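Local structure of novel antigen receptor (Ginglymostoma cirratum, 4Q97) at residues A[9-14]-A[33-38]; A[27-32]-A[77-82]; A[37-42]-A[69-74]; A[41-46]-A[92-97]; A[48-53]-A[86-91]. The protein is a shark heavy-chain antibody (IgNAR), represented here by its C1 domain, an immunoglobulin constant domain that probably serves as a structural module of the antigen-binding molecule. One frame throughout, in Å; residues are numbered along the deposited sequence.

Interaction 1: A[9-14]-A[33-38]; sequences SPPIVS and CLISGY
Ser9 reaches Gly37 with its side chain and not its backbone: OG donates to Gly37 O at 2.7 Å, tilted out of the carbonyl plane, just where the chain turns a corner. Gly37 has a positive phi (87°), an angle at which a CB would collide with the preceding carbonyl oxygen. Beyond it Pro11 crosses Tyr38 at about a right angle, CB to CB 3.7 Å. The same Pro11 CB also presses on Ile35 CG2, at 3.4 Å. From here on the pairing is regular, with strand 12-14 running antiparallel to 33-36 as the edge of the four-stranded sheet of an immunoglobulin constant-domain sandwich. Ile12 faces Ser36 and Ser14 faces Leu34, each pair closed by two backbone bonds. Ile12 O takes two donors, Ser36 N at 2.9 Å and a water at 3.1 Å. That water also bonds Ser36 OG, which stands between its own backbone N and carbonyl carbon (chi1 55°). Val13 and Ile35 point to the other face and pack on Val94 of the opposing sheet, near the disulfide of Cys33 with Cys92. On the face bearing Leu34 and Ser36, the second subunit brings its Leu76 onto Leu34 and its Gln30 onto Ser36.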
# COMPACT_ATOMS: atom_id res chain seq x y z
N SER A 9 -4.33 12.84 -15.61
CA SER A 9 -2.95 12.65 -15.21
C SER A 9 -2.61 11.17 -15.03
O SER A 9 -3.42 10.42 -14.48
CB SER A 9 -2.62 13.46 -13.95
OG SER A 9 -3.28 12.92 -12.82
N PRO A 10 -1.42 10.76 -15.49
CA PRO A 10 -1.04 9.35 -15.43
C PRO A 10 -0.67 8.92 -14.01
O PRO A 10 -0.11 9.72 -13.26
CB PRO A 10 0.18 9.28 -16.36
CG PRO A 10 0.78 10.64 -16.30
CD PRO A 10 -0.34 11.60 -16.05
N PRO A 11 -0.98 7.66 -13.64
CA PRO A 11 -0.72 7.20 -12.28
C PRO A 11 0.77 7.18 -11.97
O PRO A 11 1.59 6.91 -12.84
CB PRO A 11 -1.27 5.77 -12.28
CG PRO A 11 -1.21 5.34 -13.70
CD PRO A 11 -1.47 6.58 -14.51
N ILE A 12 1.11 7.52 -10.73
CA ILE A 12 2.47 7.27 -10.25
C ILE A 12 2.45 5.87 -9.68
O ILE A 12 1.59 5.53 -8.86
CB ILE A 12 2.92 8.32 -9.21
CG1 ILE A 12 2.79 9.73 -9.79
CG2 ILE A 12 4.35 8.03 -8.76
CD1 ILE A 12 3.00 10.84 -8.77
N VAL A 13 3.39 5.05 -10.13
CA VAL A 13 3.42 3.63 -9.84
C VAL A 13 4.67 3.28 -9.05
O VAL A 13 5.78 3.66 -9.42
CB VAL A 13 3.39 2.80 -11.14
CG1 VAL A 13 3.62 1.32 -10.86
CG2 VAL A 13 2.08 3.03 -11.87
N SER A 14 4.48 2.56 -7.96
CA SER A 14 5.58 2.23 -7.09
C SER A 14 5.33 0.85 -6.48
O SER A 14 4.29 0.60 -5.87
CB SER A 14 5.72 3.33 -6.05
OG SER A 14 6.56 2.96 -4.98
N CYS A 33 1.70 -2.88 -4.94
CA CYS A 33 1.75 -2.03 -6.11
C CYS A 33 0.94 -0.77 -5.83
O CYS A 33 -0.29 -0.76 -5.95
CB CYS A 33 1.24 -2.77 -7.35
SG CYS A 33 1.37 -1.83 -8.89
N LEU A 34 1.64 0.29 -5.44
CA LEU A 34 1.01 1.57 -5.18
C LEU A 34 0.80 2.37 -6.45
O LEU A 34 1.75 2.63 -7.19
CB LEU A 34 1.82 2.41 -4.21
CG LEU A 34 0.98 3.54 -3.65
CD1 LEU A 34 -0.16 2.98 -2.81
CD2 LEU A 34 1.86 4.45 -2.83
N ILE A 35 -0.45 2.76 -6.68
CA ILE A 35 -0.87 3.51 -7.86
C ILE A 35 -1.59 4.78 -7.40
O ILE A 35 -2.74 4.71 -6.95
CB ILE A 35 -1.86 2.69 -8.72
CG1 ILE A 35 -1.34 1.27 -8.95
CG2 ILE A 35 -2.13 3.41 -10.03
CD1 ILE A 35 -2.42 0.29 -9.39
N SER A 36 -0.93 5.93 -7.52
CA SER A 36 -1.46 7.18 -6.97
C SER A 36 -1.35 8.33 -7.96
O SER A 36 -0.44 8.37 -8.78
CB SER A 36 -0.71 7.54 -5.69
OG SER A 36 0.68 7.59 -5.93
N GLY A 37 -2.28 9.28 -7.87
CA GLY A 37 -2.16 10.53 -8.61
C GLY A 37 -2.72 10.50 -10.01
O GLY A 37 -2.32 11.30 -10.87
N TYR A 38 -3.65 9.58 -10.25
CA TYR A 38 -4.27 9.44 -11.55
C TYR A 38 -5.70 9.99 -11.58
O TYR A 38 -6.44 9.90 -10.59
CB TYR A 38 -4.22 7.99 -12.03
CG TYR A 38 -4.94 7.01 -11.12
CD1 TYR A 38 -6.25 6.64 -11.38
CD2 TYR A 38 -4.30 6.46 -10.01
CE1 TYR A 38 -6.92 5.75 -10.54
CE2 TYR A 38 -4.97 5.57 -9.17
CZ TYR A 38 -6.27 5.22 -9.44
OH TYR A 38 -6.94 4.34 -8.63
O HOH W 1 2.79 5.56 -5.96

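Interaction 2: A[27-32]-A[77-82]; sequences RFVQLV and LKVPLQ
Gln30 holds CG anti to its backbone N (chi1 -169°) and then bends at chi2 (89°), which places CD on the Lys78 side. OE1 comes to rest 3.5 Å from Lys78 CG, the two chains lying side by side and pointing the same way. Phe28, two residues earlier, meets the same lysine, with ring atom CD1 3.7 Å from Lys78 CB. On the reverse face the side chains are aliphatic: Val29 CG1 lies 3.7 Å from Val79 CG1, the two side by side and pointing the same way. That same Val79 methyl also receives Leu31 CG, at 3.7 Å. Trp84, from a loop, and Tyr90, from the opposing sheet of the immunoglobulin sandwich, pack on this face. Between the faces, strands 28-32 and 77-80 pair antiparallel. Leu31 and Leu77 exchange two nearly straight backbone bonds, and Val79 N gives another to Val29 O; the return bond, Val29 N to Val79 O, is weak, bent to 123° at the hydrogen. Lys78 sends NZ on to Ser67 OG of the second subunit, while Gln30 packs on Leu34 of that subunit. The chemistry is thus split by face: aliphatic groups feed the core of the domain, while the Gln30 amide oxygen lies against the Lys78 methylenes and both side chains also reach the second subunit.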
# COMPACT_ATOMS: atom_id res chain seq x y z
N ARG A 27 5.02 -17.85 6.11
CA ARG A 27 5.61 -18.32 4.85
C ARG A 27 5.08 -17.59 3.61
O ARG A 27 4.70 -18.22 2.62
CB ARG A 27 5.50 -19.85 4.71
CG ARG A 27 6.02 -20.63 5.92
CD ARG A 27 7.53 -20.53 6.07
NE ARG A 27 7.93 -20.34 7.47
CZ ARG A 27 8.32 -21.31 8.29
NH1 ARG A 27 8.38 -22.57 7.87
NH2 ARG A 27 8.66 -21.02 9.54
N PHE A 28 5.05 -16.27 3.68
CA PHE A 28 4.72 -15.44 2.53
C PHE A 28 5.50 -14.12 2.55
O PHE A 28 6.25 -13.83 3.49
CB PHE A 28 3.19 -15.22 2.40
CG PHE A 28 2.63 -14.15 3.29
CD1 PHE A 28 2.36 -12.87 2.79
CD2 PHE A 28 2.33 -14.41 4.63
CE1 PHE A 28 1.83 -11.88 3.61
CE2 PHE A 28 1.80 -13.42 5.45
CZ PHE A 28 1.55 -12.16 4.94
N VAL A 29 5.34 -13.34 1.49
CA VAL A 29 6.04 -12.07 1.37
C VAL A 29 5.04 -11.14 0.71
O VAL A 29 4.34 -11.53 -0.23
CB VAL A 29 7.36 -12.24 0.58
CG1 VAL A 29 7.26 -11.72 -0.84
CG2 VAL A 29 8.51 -11.56 1.31
N GLN A 30 4.92 -9.93 1.24
CA GLN A 30 3.90 -8.99 0.79
C GLN A 30 4.50 -7.95 -0.15
O GLN A 30 5.48 -7.27 0.18
CB GLN A 30 3.22 -8.31 1.98
CG GLN A 30 1.96 -7.52 1.64
CD GLN A 30 0.69 -8.34 1.70
OE1 GLN A 30 0.73 -9.58 1.73
NE2 GLN A 30 -0.45 -7.65 1.72
N LEU A 31 3.89 -7.85 -1.33
CA LEU A 31 4.25 -6.84 -2.31
C LEU A 31 3.09 -5.88 -2.47
O LEU A 31 1.93 -6.29 -2.53
CB LEU A 31 4.60 -7.46 -3.66
CG LEU A 31 5.76 -8.45 -3.73
CD1 LEU A 31 6.06 -8.76 -5.19
CD2 LEU A 31 7.00 -7.93 -3.03
N VAL A 32 3.40 -4.59 -2.54
CA VAL A 32 2.40 -3.56 -2.72
C VAL A 32 2.67 -2.82 -4.03
O VAL A 32 3.73 -2.22 -4.21
CB VAL A 32 2.37 -2.55 -1.55
CG1 VAL A 32 1.34 -1.45 -1.80
CG2 VAL A 32 2.06 -3.26 -0.24
N LEU A 77 -0.26 -8.19 -3.33
CA LEU A 77 0.08 -9.57 -3.68
C LEU A 77 0.89 -10.23 -2.57
O LEU A 77 1.91 -9.70 -2.12
CB LEU A 77 0.83 -9.64 -5.01
CG LEU A 77 1.43 -10.99 -5.44
CD1 LEU A 77 0.35 -11.98 -5.86
CD2 LEU A 77 2.44 -10.80 -6.56
N LYS A 78 0.40 -11.39 -2.12
CA LYS A 78 1.17 -12.24 -1.22
C LYS A 78 1.90 -13.25 -2.09
O LYS A 78 1.27 -14.02 -2.82
CB LYS A 78 0.26 -13.00 -0.25
CG LYS A 78 -0.99 -12.27 0.19
CD LYS A 78 -1.83 -13.16 1.08
CE LYS A 78 -3.32 -13.00 0.80
NZ LYS A 78 -4.08 -14.22 1.21
N VAL A 79 3.23 -13.22 -2.02
CA VAL A 79 4.03 -14.21 -2.75
C VAL A 79 4.70 -15.18 -1.78
O VAL A 79 5.32 -14.76 -0.80
CB VAL A 79 5.01 -13.56 -3.77
CG1 VAL A 79 4.98 -12.05 -3.68
CG2 VAL A 79 6.44 -14.09 -3.61
N PRO A 80 4.55 -16.50 -2.03
CA PRO A 80 5.28 -17.54 -1.33
C PRO A 80 6.75 -17.16 -1.09
O PRO A 80 7.44 -16.75 -2.02
CB PRO A 80 5.19 -18.73 -2.30
CG PRO A 80 3.98 -18.46 -3.15
CD PRO A 80 3.48 -17.07 -2.86
N LEU A 81 7.20 -17.29 0.16
CA LEU A 81 8.58 -16.95 0.54
C LEU A 81 9.56 -17.79 -0.27
O LEU A 81 10.62 -17.31 -0.67
CB LEU A 81 8.79 -17.20 2.04
CG LEU A 81 9.57 -16.20 2.89
CD1 LEU A 81 9.90 -16.82 4.25
CD2 LEU A 81 10.85 -15.70 2.23
N GLN A 82 9.18 -19.05 -0.49
CA GLN A 82 9.84 -19.95 -1.42
C GLN A 82 10.12 -19.25 -2.75
O GLN A 82 11.26 -19.19 -3.22
CB GLN A 82 8.93 -21.15 -1.67
CG GLN A 82 9.65 -22.44 -2.01
CD GLN A 82 10.42 -23.03 -0.84
OE1 GLN A 82 10.14 -22.74 0.32
NE2 GLN A 82 11.41 -23.85 -1.15

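Interaction 3: A[37-42]-A[69-74]; sequences GYYPEN and NDFSCA
A G1 beta bulge joins these segments, with Gly37 and Tyr38 together facing Phe71 where strand 28-38 ends beside the start of strand 71-80. Gly37 N donates to Phe71 O at 2.9 Å, and Phe71 N returns a longer bond to Tyr38 O at 3.3 Å; both donors sit tilted out of the carbonyl planes. Right after the bulge comes Tyr39-Pro40 with a cis peptide, a feature familiar from immunoglobulin constant domains, and the loop then passes over Phe71. It covers one face of the phenylalanine and part of its edge. Phe71 CG is anti to the carbonyl carbon (chi1 -67°), and Glu41 CB sits over the centre of the ring, 4.0 Å from its centroid. Tyr38 O lies in the plane at the edge of the ring, and Tyr39 CD1 is also at that edge, 4.0 Å from Phe71 CE2. At the base of the same side chain, Phe71 CB lies over one face of the Tyr38 ring, shifted toward the rim and 3.6 Å from Tyr38 CZ, and the two side chains cross at about a right angle. Asp70 lays its carboxylate against Gly37, with Asp70 OD1 3.2 Å from Gly37 C; OD1 and Gly37 O, two acceptors, do not bond. His96 NE2 of strand 89-96, in the other sheet, bonds Tyr39 O. Tyr38 CG stands between its backbone N and carbonyl carbon (chi1 60°), and at the far end of the ring Tyr38 OH lies 3.6 Å from Cys73 SG.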
# COMPACT_ATOMS: atom_id res chain seq x y z
N GLY A 37 -2.28 9.28 -7.87
CA GLY A 37 -2.16 10.53 -8.61
C GLY A 37 -2.72 10.50 -10.01
O GLY A 37 -2.32 11.30 -10.87
N TYR A 38 -3.65 9.58 -10.25
CA TYR A 38 -4.27 9.44 -11.55
C TYR A 38 -5.70 9.99 -11.58
O TYR A 38 -6.44 9.90 -10.59
CB TYR A 38 -4.22 7.99 -12.03
CG TYR A 38 -4.94 7.01 -11.12
CD1 TYR A 38 -6.25 6.64 -11.38
CD2 TYR A 38 -4.30 6.46 -10.01
CE1 TYR A 38 -6.92 5.75 -10.54
CE2 TYR A 38 -4.97 5.57 -9.17
CZ TYR A 38 -6.27 5.22 -9.44
OH TYR A 38 -6.94 4.34 -8.63
N TYR A 39 -6.05 10.57 -12.71
CA TYR A 39 -7.40 11.06 -12.98
C TYR A 39 -7.67 10.87 -14.47
O TYR A 39 -6.81 11.21 -15.29
CB TYR A 39 -7.53 12.55 -12.61
CG TYR A 39 -8.95 13.06 -12.71
CD1 TYR A 39 -9.78 13.06 -11.59
CD2 TYR A 39 -9.47 13.51 -13.92
CE1 TYR A 39 -11.08 13.50 -11.67
CE2 TYR A 39 -10.78 13.95 -14.01
CZ TYR A 39 -11.58 13.95 -12.88
OH TYR A 39 -12.88 14.40 -12.94
N PRO A 40 -8.84 10.31 -14.84
CA PRO A 40 -9.94 9.72 -14.05
C PRO A 40 -9.53 8.44 -13.32
O PRO A 40 -8.36 8.05 -13.37
CB PRO A 40 -11.00 9.40 -15.12
CG PRO A 40 -10.67 10.27 -16.28
CD PRO A 40 -9.17 10.32 -16.28
N GLU A 41 -10.49 7.79 -12.66
CA GLU A 41 -10.21 6.59 -11.87
C GLU A 41 -9.83 5.35 -12.70
O GLU A 41 -8.96 4.58 -12.30
CB GLU A 41 -11.38 6.29 -10.92
CG GLU A 41 -12.67 5.87 -11.60
CD GLU A 41 -13.88 6.56 -11.01
OE1 GLU A 41 -14.43 7.45 -11.69
OE2 GLU A 41 -14.28 6.21 -9.88
N ASN A 42 -10.48 5.17 -13.85
CA ASN A 42 -10.25 4.04 -14.76
C ASN A 42 -8.80 3.58 -14.93
O ASN A 42 -8.02 4.21 -15.64
CB ASN A 42 -10.85 4.32 -16.14
CG ASN A 42 -12.17 3.62 -16.35
OD1 ASN A 42 -12.34 2.87 -17.32
ND2 ASN A 42 -13.12 3.83 -15.44
N ASN A 69 -7.68 16.08 -5.48
CA ASN A 69 -8.68 15.58 -6.44
C ASN A 69 -8.02 14.53 -7.32
O ASN A 69 -8.06 14.58 -8.56
CB ASN A 69 -9.36 16.71 -7.23
CG ASN A 69 -10.52 17.34 -6.48
OD1 ASN A 69 -10.93 18.46 -6.77
ND2 ASN A 69 -11.07 16.61 -5.50
N ASP A 70 -7.40 13.60 -6.62
CA ASP A 70 -6.62 12.51 -7.17
C ASP A 70 -7.19 11.21 -6.68
O ASP A 70 -7.97 11.18 -5.71
CB ASP A 70 -5.20 12.59 -6.61
CG ASP A 70 -4.21 13.04 -7.62
OD1 ASP A 70 -4.51 12.94 -8.83
OD2 ASP A 70 -3.12 13.47 -7.21
N PHE A 71 -6.79 10.13 -7.32
CA PHE A 71 -7.09 8.81 -6.83
C PHE A 71 -5.81 8.06 -6.52
O PHE A 71 -4.84 8.11 -7.29
CB PHE A 71 -7.94 8.03 -7.84
CG PHE A 71 -9.32 8.60 -8.03
CD1 PHE A 71 -10.35 8.27 -7.16
CD2 PHE A 71 -9.58 9.46 -9.09
CE1 PHE A 71 -11.62 8.78 -7.34
CE2 PHE A 71 -10.86 9.98 -9.28
CZ PHE A 71 -11.88 9.64 -8.40
N SER A 72 -5.81 7.39 -5.38
CA SER A 72 -4.77 6.43 -5.04
C SER A 72 -5.42 5.10 -4.74
O SER A 72 -6.53 5.05 -4.19
CB SER A 72 -3.97 6.89 -3.83
OG SER A 72 -3.26 8.09 -4.10
N CYS A 73 -4.76 4.01 -5.11
CA CYS A 73 -5.18 2.69 -4.68
C CYS A 73 -3.95 1.82 -4.55
O CYS A 73 -2.87 2.19 -5.00
CB CYS A 73 -6.21 2.09 -5.64
SG CYS A 73 -5.55 1.39 -7.17
N ALA A 74 -4.12 0.67 -3.91
CA ALA A 74 -3.02 -0.27 -3.75
C ALA A 74 -3.45 -1.65 -4.25
O ALA A 74 -4.58 -2.08 -4.02
CB ALA A 74 -2.58 -0.34 -2.30

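Interaction 4: A[41-46]-A[92-97]; sequences ENIAVS and CQVSHS
The imidazole of His96 meets Asn42 at its edge, ND1 giving its N-H to Asn42 O at 2.9 Å. The bond is bent, 140° at the hydrogen, and the oxygen lies 21° out of the ring plane. Ile43 CG2 approaches the ring obliquely, 3.7 Å from ND1, while Pro11 and Pro40 also pack on the histidine. Its CG is anti to the backbone N (chi1 -167°), on the side of the loop entering strand 44-49. There NE2 finds a second carbonyl, that of Tyr39. Past the histidine the two chains settle into a regular antiparallel ladder between 44-46 and 92-96, neighbouring strands in the second sheet of the immunoglobulin sandwich. Ala44 with Ser95 and Ser46 with Gln93 form the hydrogen-bonded pairs. Next to them Ile43 CA makes a short C-H contact with Ser95 O, 3.1 Å. On the face away from the core, Ala44 CB lies 3.8 Å from Ser95 CB, and Ser46 OG is 3.6 Å from Gln93 CB. Val45 and Val94 point the other way and both pack on Ile35 of the opposing sheet. Ile43 CG2 joins them, 4.1 Å from Val94 CG1. At the far end Cys92 closes the intersheet disulfide with Cys33. Because both imidazole nitrogens bond to carbonyl oxygens, each would need to carry a hydrogen, which is consistent with a positively charged ring; through both bonds His96 ties strand 89-96 to two points of the loop that leads in from strand 28-38.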
# COMPACT_ATOMS: atom_id res chain seq x y z
N GLU A 41 -10.49 7.79 -12.66
CA GLU A 41 -10.21 6.59 -11.87
C GLU A 41 -9.83 5.35 -12.70
O GLU A 41 -8.96 4.58 -12.30
CB GLU A 41 -11.38 6.29 -10.92
CG GLU A 41 -12.67 5.87 -11.60
CD GLU A 41 -13.88 6.56 -11.01
OE1 GLU A 41 -14.43 7.45 -11.69
OE2 GLU A 41 -14.28 6.21 -9.88
N ASN A 42 -10.48 5.17 -13.85
CA ASN A 42 -10.25 4.04 -14.76
C ASN A 42 -8.80 3.58 -14.93
O ASN A 42 -8.02 4.21 -15.64
CB ASN A 42 -10.85 4.32 -16.14
CG ASN A 42 -12.17 3.62 -16.35
OD1 ASN A 42 -12.34 2.87 -17.32
ND2 ASN A 42 -13.12 3.83 -15.44
N ILE A 43 -8.46 2.46 -14.29
CA ILE A 43 -7.17 1.81 -14.46
C ILE A 43 -7.30 0.30 -14.63
O ILE A 43 -8.29 -0.29 -14.19
CB ILE A 43 -6.21 2.10 -13.28
CG1 ILE A 43 -6.97 2.00 -11.95
CG2 ILE A 43 -5.52 3.45 -13.45
CD1 ILE A 43 -6.09 2.02 -10.72
N ALA A 44 -6.32 -0.31 -15.28
CA ALA A 44 -6.18 -1.76 -15.32
C ALA A 44 -4.88 -2.18 -14.64
O ALA A 44 -3.81 -1.66 -14.98
CB ALA A 44 -6.22 -2.27 -16.76
N VAL A 45 -4.98 -3.09 -13.67
CA VAL A 45 -3.81 -3.59 -12.95
C VAL A 45 -3.59 -5.07 -13.25
O VAL A 45 -4.53 -5.86 -13.25
CB VAL A 45 -3.95 -3.44 -11.41
CG1 VAL A 45 -2.61 -3.67 -10.72
CG2 VAL A 45 -4.51 -2.08 -11.04
N SER A 46 -2.34 -5.43 -13.51
CA SER A 46 -1.97 -6.82 -13.78
C SER A 46 -0.56 -7.14 -13.27
O SER A 46 0.37 -6.35 -13.45
CB SER A 46 -2.09 -7.15 -15.26
OG SER A 46 -1.31 -6.25 -16.04
N CYS A 92 4.19 -5.37 -11.47
CA CYS A 92 2.82 -4.96 -11.71
C CYS A 92 2.81 -3.97 -12.87
O CYS A 92 3.78 -3.22 -13.08
CB CYS A 92 2.15 -4.36 -10.46
SG CYS A 92 2.82 -2.76 -9.97
N GLN A 93 1.72 -3.99 -13.61
CA GLN A 93 1.56 -3.19 -14.80
C GLN A 93 0.26 -2.39 -14.65
O GLN A 93 -0.78 -2.95 -14.32
CB GLN A 93 1.55 -4.09 -16.04
CG GLN A 93 1.60 -3.37 -17.37
CD GLN A 93 2.61 -3.97 -18.35
OE1 GLN A 93 2.91 -5.16 -18.30
NE2 GLN A 93 3.13 -3.13 -19.24
N VAL A 94 0.35 -1.08 -14.88
CA VAL A 94 -0.79 -0.18 -14.71
C VAL A 94 -1.17 0.52 -16.02
O VAL A 94 -0.35 1.18 -16.66
CB VAL A 94 -0.53 0.88 -13.62
CG1 VAL A 94 -1.82 1.64 -13.32
CG2 VAL A 94 0.02 0.23 -12.35
N SER A 95 -2.44 0.37 -16.40
CA SER A 95 -2.97 0.97 -17.62
C SER A 95 -3.97 2.07 -17.33
O SER A 95 -4.86 1.91 -16.49
CB SER A 95 -3.62 -0.09 -18.51
OG SER A 95 -2.98 -0.16 -19.77
N HIS A 96 -3.82 3.18 -18.04
CA HIS A 96 -4.67 4.34 -17.89
C HIS A 96 -4.99 4.87 -19.28
O HIS A 96 -4.21 5.62 -19.87
CB HIS A 96 -3.98 5.39 -17.02
CG HIS A 96 -4.88 6.49 -16.55
ND1 HIS A 96 -6.02 6.25 -15.81
CD2 HIS A 96 -4.80 7.83 -16.69
CE1 HIS A 96 -6.61 7.40 -15.53
NE2 HIS A 96 -5.88 8.38 -16.06
N SER A 97 -6.14 4.45 -19.81
CA SER A 97 -6.54 4.80 -21.17
C SER A 97 -6.61 6.31 -21.41
O SER A 97 -6.13 6.79 -22.44
CB SER A 97 -7.89 4.17 -21.51
OG SER A 97 -8.27 4.50 -22.84

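Interaction 5: A[48-53]-A[86-91]; sequences QKNTKT and RGSVYS
Gln48 and Ser91 form a hydrogen-bonded antiparallel pair, with Gln48 N to Ser91 O at 2.7 Å, and Lys49 and Tyr90 follow as a non-hydrogen-bonded pair. Asn50 then takes positive phi and psi and the chain turns away toward Lys52, though Asn50 N still bonds Val89 O at 2.7 Å. In place of the next backbone acceptor the asparagine offers its side chain: OD1 receives Val89 N at 2.7 Å, nearly along the C=O axis. Val89 CG1 lies 3.4 Å from Asn50 CA. On the face opposite Gln48 and Ser91, Lys49 runs out extended from a CG anti to its backbone N (chi1 180°). It lies alongside the Tyr90 ring, pointing the same way, with Lys49 CG 3.6 Å from Tyr90 CE1. Farther out, Lys49 CE passes 3.2 Å from Ser88 OG. All three polar ends meet Glu83: Lys49 NZ makes a salt bridge to its OE2, while Ser88 OG and Tyr90 OH each hydrogen-bond its backbone O. Toward the interior, Tyr90 also packs on Trp84 and Ile54. Tyr90 stands two residues before the disulfide cysteine Cys92, giving the Tyr-x-Cys pattern well known from this strand of immunoglobulin domains, here with the tyrosine hydroxyl holding the preceding loop.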
# COMPACT_ATOMS: atom_id res chain seq x y z
N GLN A 48 2.82 -9.78 -12.93
CA GLN A 48 3.62 -10.80 -13.61
C GLN A 48 4.72 -11.34 -12.71
O GLN A 48 5.20 -10.64 -11.81
CB GLN A 48 4.25 -10.27 -14.89
CG GLN A 48 3.34 -10.31 -16.11
CD GLN A 48 2.96 -8.93 -16.61
OE1 GLN A 48 2.98 -8.68 -17.82
NE2 GLN A 48 2.63 -8.02 -15.69
N LYS A 49 5.11 -12.59 -12.96
CA LYS A 49 6.31 -13.18 -12.38
C LYS A 49 7.22 -13.68 -13.51
O LYS A 49 6.77 -14.42 -14.38
CB LYS A 49 5.94 -14.34 -11.45
CG LYS A 49 7.14 -15.02 -10.81
CD LYS A 49 6.79 -16.40 -10.29
CE LYS A 49 8.03 -17.25 -10.14
NZ LYS A 49 7.70 -18.70 -10.09
N ASN A 50 8.48 -13.26 -13.48
CA ASN A 50 9.49 -13.70 -14.46
C ASN A 50 9.01 -13.69 -15.91
O ASN A 50 9.14 -14.69 -16.61
CB ASN A 50 10.02 -15.10 -14.10
CG ASN A 50 11.32 -15.06 -13.32
OD1 ASN A 50 11.42 -14.39 -12.29
ND2 ASN A 50 12.32 -15.78 -13.81
N THR A 51 8.49 -12.54 -16.35
CA THR A 51 7.87 -12.38 -17.68
C THR A 51 6.39 -12.79 -17.66
O THR A 51 5.52 -12.03 -18.08
CB THR A 51 8.60 -13.18 -18.79
OG1 THR A 51 10.01 -12.91 -18.75
CG2 THR A 51 8.06 -12.83 -20.18
N LYS A 52 6.12 -14.00 -17.15
CA LYS A 52 4.80 -14.62 -17.21
C LYS A 52 3.82 -14.07 -16.17
O LYS A 52 4.21 -13.74 -15.05
CB LYS A 52 4.92 -16.15 -17.07
CG LYS A 52 5.93 -16.81 -17.99
CD LYS A 52 5.39 -17.00 -19.40
CE LYS A 52 6.48 -17.48 -20.35
NZ LYS A 52 5.97 -17.65 -21.74
N THR A 53 2.55 -14.00 -16.55
CA THR A 53 1.46 -13.45 -15.73
C THR A 53 1.30 -14.16 -14.37
O THR A 53 1.76 -15.28 -14.19
CB THR A 53 0.12 -13.50 -16.50
OG1 THR A 53 0.34 -13.18 -17.87
CG2 THR A 53 -0.90 -12.54 -15.91
N ARG A 86 14.01 -17.39 -5.52
CA ARG A 86 14.30 -18.08 -6.77
C ARG A 86 14.85 -17.07 -7.78
O ARG A 86 14.92 -17.35 -8.99
CB ARG A 86 13.04 -18.75 -7.33
CG ARG A 86 12.56 -19.96 -6.55
CD ARG A 86 11.18 -20.40 -7.02
NE ARG A 86 11.22 -21.48 -8.00
CZ ARG A 86 11.04 -22.77 -7.70
NH1 ARG A 86 11.09 -23.68 -8.66
NH2 ARG A 86 10.80 -23.14 -6.45
N GLY A 87 15.24 -15.90 -7.28
CA GLY A 87 15.63 -14.78 -8.12
C GLY A 87 14.49 -14.42 -9.05
O GLY A 87 14.72 -14.03 -10.20
N SER A 88 13.26 -14.59 -8.56
CA SER A 88 12.06 -14.26 -9.31
C SER A 88 11.91 -12.75 -9.44
O SER A 88 12.21 -12.01 -8.50
CB SER A 88 10.81 -14.84 -8.63
OG SER A 88 10.74 -16.25 -8.74
N VAL A 89 11.46 -12.30 -10.60
CA VAL A 89 11.11 -10.90 -10.80
C VAL A 89 9.60 -10.77 -10.81
O VAL A 89 8.91 -11.42 -11.60
CB VAL A 89 11.70 -10.29 -12.09
CG1 VAL A 89 11.37 -11.13 -13.32
CG2 VAL A 89 11.24 -8.85 -12.28
N TYR A 90 9.09 -9.94 -9.92
CA TYR A 90 7.68 -9.62 -9.93
C TYR A 90 7.48 -8.21 -10.44
O TYR A 90 8.21 -7.29 -10.08
CB TYR A 90 7.08 -9.78 -8.53
CG TYR A 90 7.08 -11.21 -8.04
CD1 TYR A 90 6.01 -12.06 -8.30
CD2 TYR A 90 8.15 -11.72 -7.31
CE1 TYR A 90 6.00 -13.36 -7.85
CE2 TYR A 90 8.15 -13.03 -6.86
CZ TYR A 90 7.07 -13.84 -7.13
OH TYR A 90 7.06 -15.14 -6.69
N SER A 91 6.49 -8.06 -11.32
CA SER A 91 6.13 -6.77 -11.86
C SER A 91 4.62 -6.59 -11.78
O SER A 91 3.87 -7.54 -11.95
CB SER A 91 6.62 -6.64 -13.31
OG SER A 91 6.00 -7.59 -14.17

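In the fold
Interactions 1, 2 and 3 belong to one sheet and share strand 28-38, while interactions 4 and 5 join strands 44-49 and 89-96 of the other. The disulfide Cys33-Cys92 links interaction 1 to interaction 4, whose centres lie about 9 Å apart; there Val13 meets Val94, and Ile35 meets Val94 and Val45. Tyr90 of interaction 5 performs the corresponding intersheet packing with Leu31 and Val79 of interaction 2 toward the other end. Interaction 1 is the most buried; the remaining four are only partly so. Interactions 1 to 3 touch the second subunit, 4 and 5 do not. Aromatic packing dominates interaction 3, whereas side chains bond backbone in 1, 4 and 5: Ser9 and His96 donate, Asn50 accepts.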